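PDB 5GZT: chitinase from Paenibacillus sp. FPU-7, which probably hydrolyses internal beta-1,4 linkages between N-acetylglucosamine units of chitin and chitodextrins, as an endochitinase with two family 18 glycosyl hydrolase modules. Local coordinates for residues B[820-823]-B[824-828]; B[810-813]-B[814-817]; B[774-777]-B[778-781]; B[834-837]-B[838-842]. All coordinates share one frame; numbering follows the deposited sequence.

Contact 1: residues B[820-823]-B[824-828]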
loop_
_atom_site.group_PDB
_atom_site.type_symbol
_atom_site.label_atom_id
_atom_site.label_comp_id
_atom_site.label_asym_id
_atom_site.label_seq_id
_atom_site.Cartn_x
_atom_site.Cartn_y
_atom_site.Cartn_z
ATOM N N GLU B 820 14.719 52.244 34.027
ATOM C CA GLU B 820 15.866 51.571 34.657
ATOM C C GLU B 820 16.682 50.720 33.663
ATOM O O GLU B 820 17.898 50.783 33.680
ATOM C CB GLU B 820 15.444 50.705 35.836
ATOM C CG GLU B 820 15.753 51.373 37.164
ATOM C CD GLU B 820 14.924 50.788 38.287
ATOM O OE1 GLU B 820 14.702 49.551 38.249
ATOM O OE2 GLU B 820 14.494 51.560 39.185
ATOM N N ILE B 821 15.981 49.927 32.850
ATOM C CA ILE B 821 16.575 49.079 31.852
ATOM C C ILE B 821 17.308 49.951 30.811
ATOM O O ILE B 821 18.456 49.693 30.526
ATOM C CB ILE B 821 15.521 48.148 31.245
ATOM C CG1 ILE B 821 14.982 47.170 32.323
ATOM C CG2 ILE B 821 16.102 47.382 30.093
ATOM C CD1 ILE B 821 13.824 46.265 31.874
ATOM N N ARG B 822 16.705 51.054 30.359
ATOM C CA ARG B 822 17.358 51.936 29.416
ATOM C C ARG B 822 18.667 52.450 29.957
ATOM O O ARG B 822 19.645 52.543 29.215
ATOM C CB ARG B 822 16.488 53.147 28.966
ATOM C CG ARG B 822 15.295 52.734 28.134
ATOM C CD ARG B 822 14.448 53.899 27.611
ATOM N NE ARG B 822 13.351 53.342 26.781
ATOM C CZ ARG B 822 12.685 53.990 25.807
ATOM N NH1 ARG B 822 12.969 55.257 25.489
ATOM N NH2 ARG B 822 11.735 53.349 25.116
ATOM N N GLU B 823 18.687 52.852 31.220
ATOM C CA GLU B 823 19.917 53.384 31.825
ATOM C C GLU B 823 20.937 52.271 31.923
ATOM O O GLU B 823 22.090 52.470 31.695
ATOM C CB GLU B 823 19.657 53.973 33.243
ATOM C CG GLU B 823 20.881 54.578 33.960
ATOM C CD GLU B 823 21.404 55.943 33.421
ATOM O OE1 GLU B 823 22.220 56.552 34.140
ATOM O OE2 GLU B 823 21.083 56.436 32.312
ATOM N N GLN B 824 20.510 51.113 32.346
ATOM C CA GLN B 824 21.459 49.988 32.479
ATOM C C GLN B 824 22.048 49.605 31.068
ATOM O O GLN B 824 23.193 49.291 30.961
ATOM C CB GLN B 824 20.694 48.877 33.134
ATOM C CG GLN B 824 21.165 47.469 33.069
ATOM C CD GLN B 824 19.960 46.581 33.421
ATOM O OE1 GLN B 824 19.130 46.954 34.273
ATOM N NE2 GLN B 824 19.818 45.457 32.728
ATOM N N ARG B 825 21.230 49.685 30.025
ATOM C CA ARG B 825 21.656 49.340 28.661
ATOM C C ARG B 825 22.615 50.371 28.130
ATOM O O ARG B 825 23.667 50.011 27.607
ATOM C CB ARG B 825 20.448 49.058 27.777
ATOM C CG ARG B 825 19.844 47.695 28.115
ATOM C CD ARG B 825 18.778 47.268 27.165
ATOM N NE ARG B 825 18.482 45.877 27.396
ATOM C CZ ARG B 825 17.745 45.095 26.607
ATOM N NH1 ARG B 825 17.170 45.525 25.490
ATOM N NH2 ARG B 825 17.558 43.842 26.953
ATOM N N ARG B 826 22.329 51.660 28.353
ATOM C CA ARG B 826 23.250 52.755 27.962
ATOM C C ARG B 826 24.617 52.596 28.591
ATOM O O ARG B 826 25.630 52.975 27.976
ATOM C CB ARG B 826 22.695 54.154 28.286
ATOM C CG ARG B 826 21.505 54.566 27.406
ATOM C CD ARG B 826 21.058 56.051 27.501
ATOM N NE ARG B 826 20.581 56.444 28.837
ATOM C CZ ARG B 826 19.316 56.401 29.259
ATOM N NH1 ARG B 826 18.296 56.029 28.484
ATOM N NH2 ARG B 826 19.053 56.772 30.492
ATOM N N ASN B 827 24.628 52.044 29.796
ATOM C CA ASN B 827 25.820 51.801 30.558
ATOM C C ASN B 827 26.258 50.298 30.566
ATOM O O ASN B 827 26.952 49.848 31.471
ATOM C CB ASN B 827 25.566 52.229 32.006
ATOM C CG ASN B 827 25.420 53.715 32.127
ATOM O OD1 ASN B 827 24.324 54.216 32.317
ATOM N ND2 ASN B 827 26.501 54.422 31.935
ATOM N N ASN B 828 25.912 49.569 29.524
ATOM C CA ASN B 828 26.309 48.167 29.403
ATOM C C ASN B 828 27.793 48.014 29.700
ATOM O O ASN B 828 28.626 48.760 29.186
ATOM C CB ASN B 828 25.986 47.632 28.020
ATOM C CG ASN B 828 25.966 46.156 28.011
ATOM O OD1 ASN B 828 25.030 45.545 28.516
ATOM N ND2 ASN B 828 27.050 45.571 27.547
#
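Glu823 and Arg826 meet at roughly a right angle on the outer side of helix 819-826, their carboxylate and guanidinium planes turned 66° apart. The salt bridge runs from Arg826 NH2 to Glu823 OE2 over 2.7 Å. It reaches the oxygen on its anti side and leaves the guanidinium plane at a tilt, and NH2 alone makes the bond to this carboxylate. The bend at chi3 of Arg826 (-63°) folds the guanidinium back along the helix. One of its faces then rests on Arg822 O and Glu823 CA, while NH1 comes 3.4 Å from Arg822 CB. Arg826 NH2 also forms a salt bridge with Glu819, one turn before Glu823.

Ile821 and Arg825 lie alongside each other and point the same way, with Ile821 CG2 3.9 Å from Arg825 NE. Beneath them the backbone follows the alpha-helical pattern, including Arg825 N to Ile821 O at 2.8 Å, up to Asn827, where the helical conformation ends.

Arg822 and Arg825 tie this surface helix to what precedes it. Arg825 forms a salt bridge with Glu815 in the connecting loop and a cation-pi contact with Trp812 of helix 810-813, and Arg822 bonds to Phe816 O; Asn828 links the helix end to Gly772, just after strand 765-771.

Contact 2: residues B[810-813]-B[814-817]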
loop_
_atom_site.group_PDB
_atom_site.type_symbol
_atom_site.label_atom_id
_atom_site.label_comp_id
_atom_site.label_asym_id
_atom_site.label_seq_id
_atom_site.Cartn_x
_atom_site.Cartn_y
_atom_site.Cartn_z
ATOM N N ILE B 810 20.618 51.753 19.518
ATOM C CA ILE B 810 19.557 52.442 20.252
ATOM C C ILE B 810 18.305 51.626 20.135
ATOM O O ILE B 810 17.514 51.583 21.057
ATOM C CB ILE B 810 19.414 53.888 19.747
ATOM C CG1 ILE B 810 20.740 54.589 19.874
ATOM C CG2 ILE B 810 18.351 54.667 20.527
ATOM C CD1 ILE B 810 21.363 54.635 21.263
ATOM N N ASN B 811 18.118 50.882 19.057
ATOM C CA ASN B 811 17.009 49.944 19.041
ATOM C C ASN B 811 17.037 48.993 20.275
ATOM O O ASN B 811 15.992 48.704 20.912
ATOM C CB ASN B 811 16.990 49.171 17.717
ATOM C CG ASN B 811 15.792 48.200 17.583
ATOM O OD1 ASN B 811 14.641 48.611 17.611
ATOM N ND2 ASN B 811 16.075 46.922 17.387
ATOM N N TRP B 812 18.227 48.508 20.627
ATOM C CA TRP B 812 18.358 47.575 21.691
ATOM C C TRP B 812 18.276 48.325 23.030
ATOM O O TRP B 812 17.636 47.798 23.964
ATOM C CB TRP B 812 19.679 46.805 21.588
ATOM C CG TRP B 812 19.975 45.912 22.736
ATOM C CD1 TRP B 812 19.536 44.613 22.887
ATOM C CD2 TRP B 812 20.824 46.173 23.852
ATOM N NE1 TRP B 812 20.075 44.078 24.020
ATOM C CE2 TRP B 812 20.876 45.002 24.623
ATOM C CE3 TRP B 812 21.602 47.254 24.233
ATOM C CZ2 TRP B 812 21.573 44.916 25.793
ATOM C CZ3 TRP B 812 22.335 47.156 25.390
ATOM C CH2 TRP B 812 22.312 46.013 26.166
ATOM N N VAL B 813 18.968 49.479 23.138
ATOM C CA VAL B 813 19.033 50.217 24.389
ATOM C C VAL B 813 17.602 50.557 24.846
ATOM O O VAL B 813 17.257 50.343 26.007
ATOM C CB VAL B 813 19.846 51.505 24.241
ATOM C CG1 VAL B 813 19.587 52.475 25.385
ATOM C CG2 VAL B 813 21.356 51.204 24.156
ATOM N N ASN B 814 16.784 51.023 23.902
ATOM C CA ASN B 814 15.389 51.394 24.153
ATOM C C ASN B 814 14.365 50.344 23.852
ATOM O O ASN B 814 13.189 50.689 23.728
ATOM C CB ASN B 814 15.026 52.676 23.373
ATOM C CG ASN B 814 15.772 53.859 23.881
ATOM O OD1 ASN B 814 16.418 53.793 24.938
ATOM N ND2 ASN B 814 15.751 54.923 23.121
ATOM N N GLU B 815 14.763 49.076 23.782
ATOM C CA GLU B 815 13.817 48.010 23.531
ATOM C C GLU B 815 12.600 48.060 24.492
ATOM O O GLU B 815 11.483 47.884 24.053
ATOM C CB GLU B 815 14.507 46.688 23.729
ATOM C CG GLU B 815 13.609 45.486 23.512
ATOM C CD GLU B 815 14.364 44.215 23.406
ATOM O OE1 GLU B 815 15.571 44.130 23.758
ATOM O OE2 GLU B 815 13.732 43.280 22.935
ATOM N N PHE B 816 12.875 48.267 25.783
ATOM C CA PHE B 816 11.890 48.361 26.835
ATOM C C PHE B 816 11.720 49.819 27.297
ATOM O O PHE B 816 12.713 50.598 27.422
ATOM C CB PHE B 816 12.308 47.504 28.050
ATOM C CG PHE B 816 12.456 46.057 27.729
ATOM C CD1 PHE B 816 11.348 45.237 27.675
ATOM C CD2 PHE B 816 13.691 45.529 27.411
ATOM C CE1 PHE B 816 11.468 43.906 27.340
ATOM C CE2 PHE B 816 13.825 44.193 27.073
ATOM C CZ PHE B 816 12.712 43.377 27.033
ATOM N N PRO B 817 10.453 50.197 27.603
ATOM C CA PRO B 817 10.184 51.560 28.050
ATOM C C PRO B 817 10.723 51.844 29.473
ATOM O O PRO B 817 11.035 53.002 29.759
ATOM C CB PRO B 817 8.668 51.654 27.953
ATOM C CG PRO B 817 8.219 50.262 28.258
ATOM C CD PRO B 817 9.239 49.358 27.646
HETATM O O HOH W 1 15.161 49.165 27.273
#
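With CG of Asn814 opposite its own carbonyl carbon (chi1 -67°) and CG2 of Ile810 opposite its backbone N, the two side chains run next to each other in the same direction, and Ile810 CG2 lies 3.7 Å from Asn814 ND2. The other end of the amide faces Val813, whose CG1 is 3.5 Å from Asn814 OD1. Asn814 is the first residue to leave helical geometry after helix 810-813, yet its N still donates to Ile810 O at 3.0 Å in a nearly straight bond (168°). An alanine here lacks the amide, and would probably leave a gap beside Ile810 CG2 and Val813 CG1 and remove the packing against Arg822.

The next amide changes the hydrogen-bond spacing. Glu815 N turns to Trp812 O, 3.1 Å away, approaching from above the carbonyl plane as the chain tightens into its exit turn. The extended Glu815 side chain passes obliquely by the indole, with OE1 4.1 Å from Trp812 CD1, and that oxygen forms a salt bridge with Arg825 of the following helix. Water 1 donates to Val813 O (2.7 Å) and accepts from Phe816 N (2.9 Å), bridging the helix terminus and the loop.

The helix end is thus closed by a shortened turn and a water, while Glu815 supplies a negative charge that probably helps balance Arg825 where the cation meets the Trp812 ring.

Contact 3: residues B[774-777]-B[778-781]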
loop_
_atom_site.group_PDB
_atom_site.type_symbol
_atom_site.label_atom_id
_atom_site.label_comp_id
_atom_site.label_asym_id
_atom_site.label_seq_id
_atom_site.Cartn_x
_atom_site.Cartn_y
_atom_site.Cartn_z
ATOM N N VAL B 774 25.503 40.989 31.240
ATOM C CA VAL B 774 25.829 40.579 32.589
ATOM C C VAL B 774 27.148 41.239 32.924
ATOM O O VAL B 774 28.086 41.180 32.149
ATOM C CB VAL B 774 25.927 39.038 32.716
ATOM C CG1 VAL B 774 26.535 38.621 34.029
ATOM C CG2 VAL B 774 24.564 38.349 32.587
ATOM N N ASP B 775 27.209 41.912 34.074
ATOM C CA ASP B 775 28.433 42.487 34.613
ATOM C C ASP B 775 29.195 41.402 35.326
ATOM O O ASP B 775 28.989 41.169 36.537
ATOM C CB ASP B 775 28.046 43.602 35.583
ATOM C CG ASP B 775 29.225 44.397 36.104
ATOM O OD1 ASP B 775 30.392 44.125 35.824
ATOM O OD2 ASP B 775 28.941 45.370 36.823
ATOM N N TRP B 776 30.078 40.718 34.582
ATOM C CA TRP B 776 30.724 39.517 35.092
ATOM C C TRP B 776 31.643 39.783 36.282
ATOM O O TRP B 776 31.689 38.973 37.212
ATOM C CB TRP B 776 31.468 38.713 33.998
ATOM C CG TRP B 776 30.464 38.075 33.078
ATOM C CD1 TRP B 776 29.926 38.611 31.953
ATOM C CD2 TRP B 776 29.751 36.904 33.357
ATOM N NE1 TRP B 776 28.898 37.816 31.505
ATOM C CE2 TRP B 776 28.781 36.749 32.349
ATOM C CE3 TRP B 776 29.785 35.977 34.420
ATOM C CZ2 TRP B 776 27.923 35.681 32.320
ATOM C CZ3 TRP B 776 28.934 34.906 34.375
ATOM C CH2 TRP B 776 28.035 34.756 33.310
ATOM N N THR B 777 32.390 40.873 36.227
ATOM C CA THR B 777 33.258 41.275 37.336
ATOM C C THR B 777 32.500 41.242 38.688
ATOM O O THR B 777 33.040 40.747 39.652
ATOM C CB THR B 777 33.901 42.638 37.094
ATOM O OG1 THR B 777 34.579 42.613 35.848
ATOM C CG2 THR B 777 34.952 42.971 38.139
ATOM N N ASN B 778 31.235 41.647 38.698
ATOM C CA ASN B 778 30.397 41.652 39.917
ATOM C C ASN B 778 29.360 40.582 40.059
ATOM O O ASN B 778 28.512 40.690 40.953
ATOM C CB ASN B 778 29.704 43.012 40.033
ATOM C CG ASN B 778 30.705 44.110 40.127
ATOM O OD1 ASN B 778 31.676 43.978 40.853
ATOM N ND2 ASN B 778 30.561 45.136 39.304
ATOM N N SER B 779 29.418 39.557 39.203
ATOM C CA SER B 779 28.459 38.465 39.223
ATOM C C SER B 779 29.080 37.459 40.201
ATOM O O SER B 779 30.279 37.187 40.147
ATOM C CB SER B 779 28.347 37.827 37.848
ATOM O OG SER B 779 27.783 36.513 37.898
ATOM N N ALA B 780 28.267 36.941 41.111
ATOM C CA ALA B 780 28.744 35.980 42.070
ATOM C C ALA B 780 29.102 34.693 41.313
ATOM O O ALA B 780 30.133 34.094 41.575
ATOM C CB ALA B 780 27.669 35.728 43.151
ATOM N N TYR B 781 28.320 34.346 40.306
ATOM C CA TYR B 781 28.656 33.188 39.411
ATOM C C TYR B 781 29.670 33.598 38.326
ATOM O O TYR B 781 29.449 34.564 37.573
ATOM C CB TYR B 781 27.370 32.678 38.782
ATOM C CG TYR B 781 27.574 31.478 37.895
ATOM C CD1 TYR B 781 28.182 30.318 38.385
ATOM C CD2 TYR B 781 27.157 31.496 36.559
ATOM C CE1 TYR B 781 28.366 29.205 37.571
ATOM C CE2 TYR B 781 27.330 30.379 35.745
ATOM C CZ TYR B 781 27.932 29.241 36.245
ATOM O OH TYR B 781 28.120 28.140 35.424
#
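Asn778 ND2 donates to Asp775 OD2 at 3.0 Å, arriving from above the carboxylate plane, with the carboxylate and amide planes 74° apart. The chi1 of Asp775 (-173°) swings its carboxylate over to Asn778, where the backbone adds only a weak bond from Asn778 N to Asp775 O. An alanine at Asp775 would probably leave the Asn778 amide without this acceptor and free to turn. One residue on, Ser779 N bonds to Trp776 O at 3.1 Å, nearly straight at its hydrogen (165°).

Ser779 OG donates to Tyr781 O over 2.6 Å, in the carbonyl plane and on a lone pair; this short bond links two residues of segment 778-781, beside the Trp776 ring. The same carbonyl oxygen sits at the edge of the indole, near its plane, 3.3 Å from Trp776 CZ3. Tyr781 CD2 adds a looser apolar touch to that atom. On the tryptophan itself, Val774 CG1 lies 3.4 Å above the centre of the ring, and Trp776 NE1 is taken up by Pro771 O.

Two successive i to i+3 backbone bonds, the first weak, turn the chain sharply in the loop after strand 765-771, the first of the parallel strands in this family 18 TIM-barrel module. Asn833 grips the backbone of Val774 and Trp776, fastening this loop between the first two barrel strands to helix 830-843.

Contact 4: residues B[834-837]-B[838-842]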
loop_
_atom_site.group_PDB
_atom_site.type_symbol
_atom_site.label_atom_id
_atom_site.label_comp_id
_atom_site.label_asym_id
_atom_site.label_seq_id
_atom_site.Cartn_x
_atom_site.Cartn_y
_atom_site.Cartn_z
ATOM N N PHE B 834 35.444 43.198 29.184
ATOM C CA PHE B 834 36.597 42.898 28.430
ATOM C C PHE B 834 37.782 42.725 29.368
ATOM O O PHE B 834 38.668 41.870 29.075
ATOM C CB PHE B 834 36.951 43.979 27.362
ATOM C CG PHE B 834 35.841 44.251 26.314
ATOM C CD1 PHE B 834 34.964 43.247 25.877
ATOM C CD2 PHE B 834 35.698 45.512 25.763
ATOM C CE1 PHE B 834 34.001 43.526 24.944
ATOM C CE2 PHE B 834 34.698 45.781 24.851
ATOM C CZ PHE B 834 33.886 44.787 24.406
ATOM N N ALA B 835 37.859 43.489 30.471
ATOM C CA ALA B 835 38.962 43.216 31.417
ATOM C C ALA B 835 38.757 41.885 32.074
ATOM O O ALA B 835 39.711 41.155 32.312
ATOM C CB ALA B 835 39.056 44.293 32.504
ATOM N N TYR B 836 37.513 41.526 32.351
ATOM C CA TYR B 836 37.226 40.179 32.919
ATOM C C TYR B 836 37.663 39.040 31.983
ATOM O O TYR B 836 38.384 38.125 32.376
ATOM C CB TYR B 836 35.735 40.024 33.250
ATOM C CG TYR B 836 35.379 38.693 33.903
ATOM C CD1 TYR B 836 35.808 38.379 35.198
ATOM C CD2 TYR B 836 34.637 37.719 33.190
ATOM C CE1 TYR B 836 35.474 37.122 35.765
ATOM C CE2 TYR B 836 34.285 36.511 33.741
ATOM C CZ TYR B 836 34.706 36.181 35.027
ATOM O OH TYR B 836 34.350 34.923 35.516
ATOM N N LEU B 837 37.270 39.141 30.717
ATOM C CA LEU B 837 37.640 38.094 29.736
ATOM C C LEU B 837 39.155 37.944 29.655
ATOM O O LEU B 837 39.679 36.833 29.565
ATOM C CB LEU B 837 37.087 38.481 28.364
ATOM C CG LEU B 837 35.594 38.307 28.320
ATOM C CD1 LEU B 837 35.082 38.911 27.007
ATOM C CD2 LEU B 837 35.147 36.875 28.430
ATOM N N LYS B 838 39.849 39.066 29.765
ATOM C CA LYS B 838 41.266 39.007 29.726
ATOM C C LYS B 838 41.907 38.236 30.883
ATOM O O LYS B 838 42.961 37.611 30.670
ATOM C CB LYS B 838 41.808 40.395 29.591
ATOM C CG LYS B 838 43.305 40.421 29.594
ATOM C CD LYS B 838 43.777 41.775 29.163
ATOM C CE LYS B 838 45.274 41.908 29.384
ATOM N NZ LYS B 838 45.707 43.210 28.827
ATOM N N THR B 839 41.229 38.174 32.052
ATOM C CA THR B 839 41.722 37.477 33.215
ATOM C C THR B 839 41.415 36.024 33.048
ATOM O O THR B 839 42.193 35.182 33.467
ATOM C CB THR B 839 41.113 37.931 34.597
ATOM O OG1 THR B 839 39.717 37.489 34.753
ATOM C CG2 THR B 839 41.319 39.414 34.814
ATOM N N LEU B 840 40.274 35.717 32.461
ATOM C CA LEU B 840 40.049 34.373 32.012
ATOM C C LEU B 840 41.210 33.913 31.179
ATOM O O LEU B 840 41.685 32.797 31.363
ATOM C CB LEU B 840 38.779 34.260 31.219
ATOM C CG LEU B 840 37.545 33.797 31.917
ATOM C CD1 LEU B 840 37.407 34.232 33.369
ATOM C CD2 LEU B 840 36.354 34.224 31.097
ATOM N N LYS B 841 41.651 34.761 30.246
ATOM C CA LYS B 841 42.632 34.289 29.260
ATOM C C LYS B 841 43.970 33.997 29.914
ATOM O O LYS B 841 44.837 33.432 29.257
ATOM C CB LYS B 841 42.749 35.243 28.045
ATOM C CG LYS B 841 41.626 35.079 27.012
ATOM C CD LYS B 841 41.493 36.220 25.981
ATOM C CE LYS B 841 42.614 36.316 24.949
ATOM N NZ LYS B 841 43.211 34.975 24.606
ATOM N N GLN B 842 44.131 34.337 31.208
ATOM C CA GLN B 842 45.336 33.991 31.998
ATOM C C GLN B 842 45.248 32.628 32.654
ATOM O O GLN B 842 46.136 31.830 32.481
ATOM C CB GLN B 842 45.673 35.072 33.001
ATOM C CG GLN B 842 46.158 36.344 32.308
ATOM C CD GLN B 842 46.005 37.595 33.169
ATOM O OE1 GLN B 842 46.080 37.538 34.408
ATOM N NE2 GLN B 842 45.788 38.739 32.513
#
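Tyr836 O accepts three hydrogen bonds from the next turn of helix 830-843. Leu840 N makes the regular helical bond at 3.1 Å, nearly along the C=O axis, and Thr839 N comes in at 2.9 Å from above the carbonyl plane. Thr839 OG1 completes the set at 2.8 Å, lying in the carbonyl plane on a lone pair. A chi1 of 72° puts this hydroxyl between its own backbone N and carbonyl carbon, from where it can reach back to the preceding turn. Besides that bond to Tyr836 O, Thr839 N makes a weak one to Ala835 O, and Lys841 N donates to Leu837 O at 2.9 Å.

The polar side-chain ends find partners beyond the helix: Tyr836 OH bonds to Val783 N, and Lys841 NZ forms a salt bridge with Asp888. The other side-chain contacts are apolar. Leu840 CD1 sits over one face of the Tyr836 ring in a CH-pi contact, 4.1 Å from the ring centroid, and Leu840 CD2 meets Leu837 CD2 at 3.9 Å. Both leucines also press on Ile791 of strand 790-799.

The threonine hydroxyl thus satisfies its hydrogen within the helix itself, while the tyrosine combines an apolar ring face, packed by Leu840, with a hydroxyl that ties the helix to the loop at Val783.

All four contacts lie within the second family 18 glycosyl hydrolase range, on one outer flank, in the order 3, 2, 1, 4 along the chain. Contacts 1 and 2, centred 9 Å apart, join the consecutive helices 819-826 and 810-813 directly through arginine side chains. Contacts 3 and 4, 13 Å apart between centres, also touch: Trp776 CB packs 3.4 Å from Tyr836 CD2, setting the loop after strand 765-771 against helix 830-843. The two pairs do not touch each other; contacts 1 and 3 come nearest, at about 5 Å between nearest atoms, while the centres of contacts 2 and 4 are farthest apart, at 28 Å. Together they build the early loop-and-helix layer around strands 765-771 and 790-799.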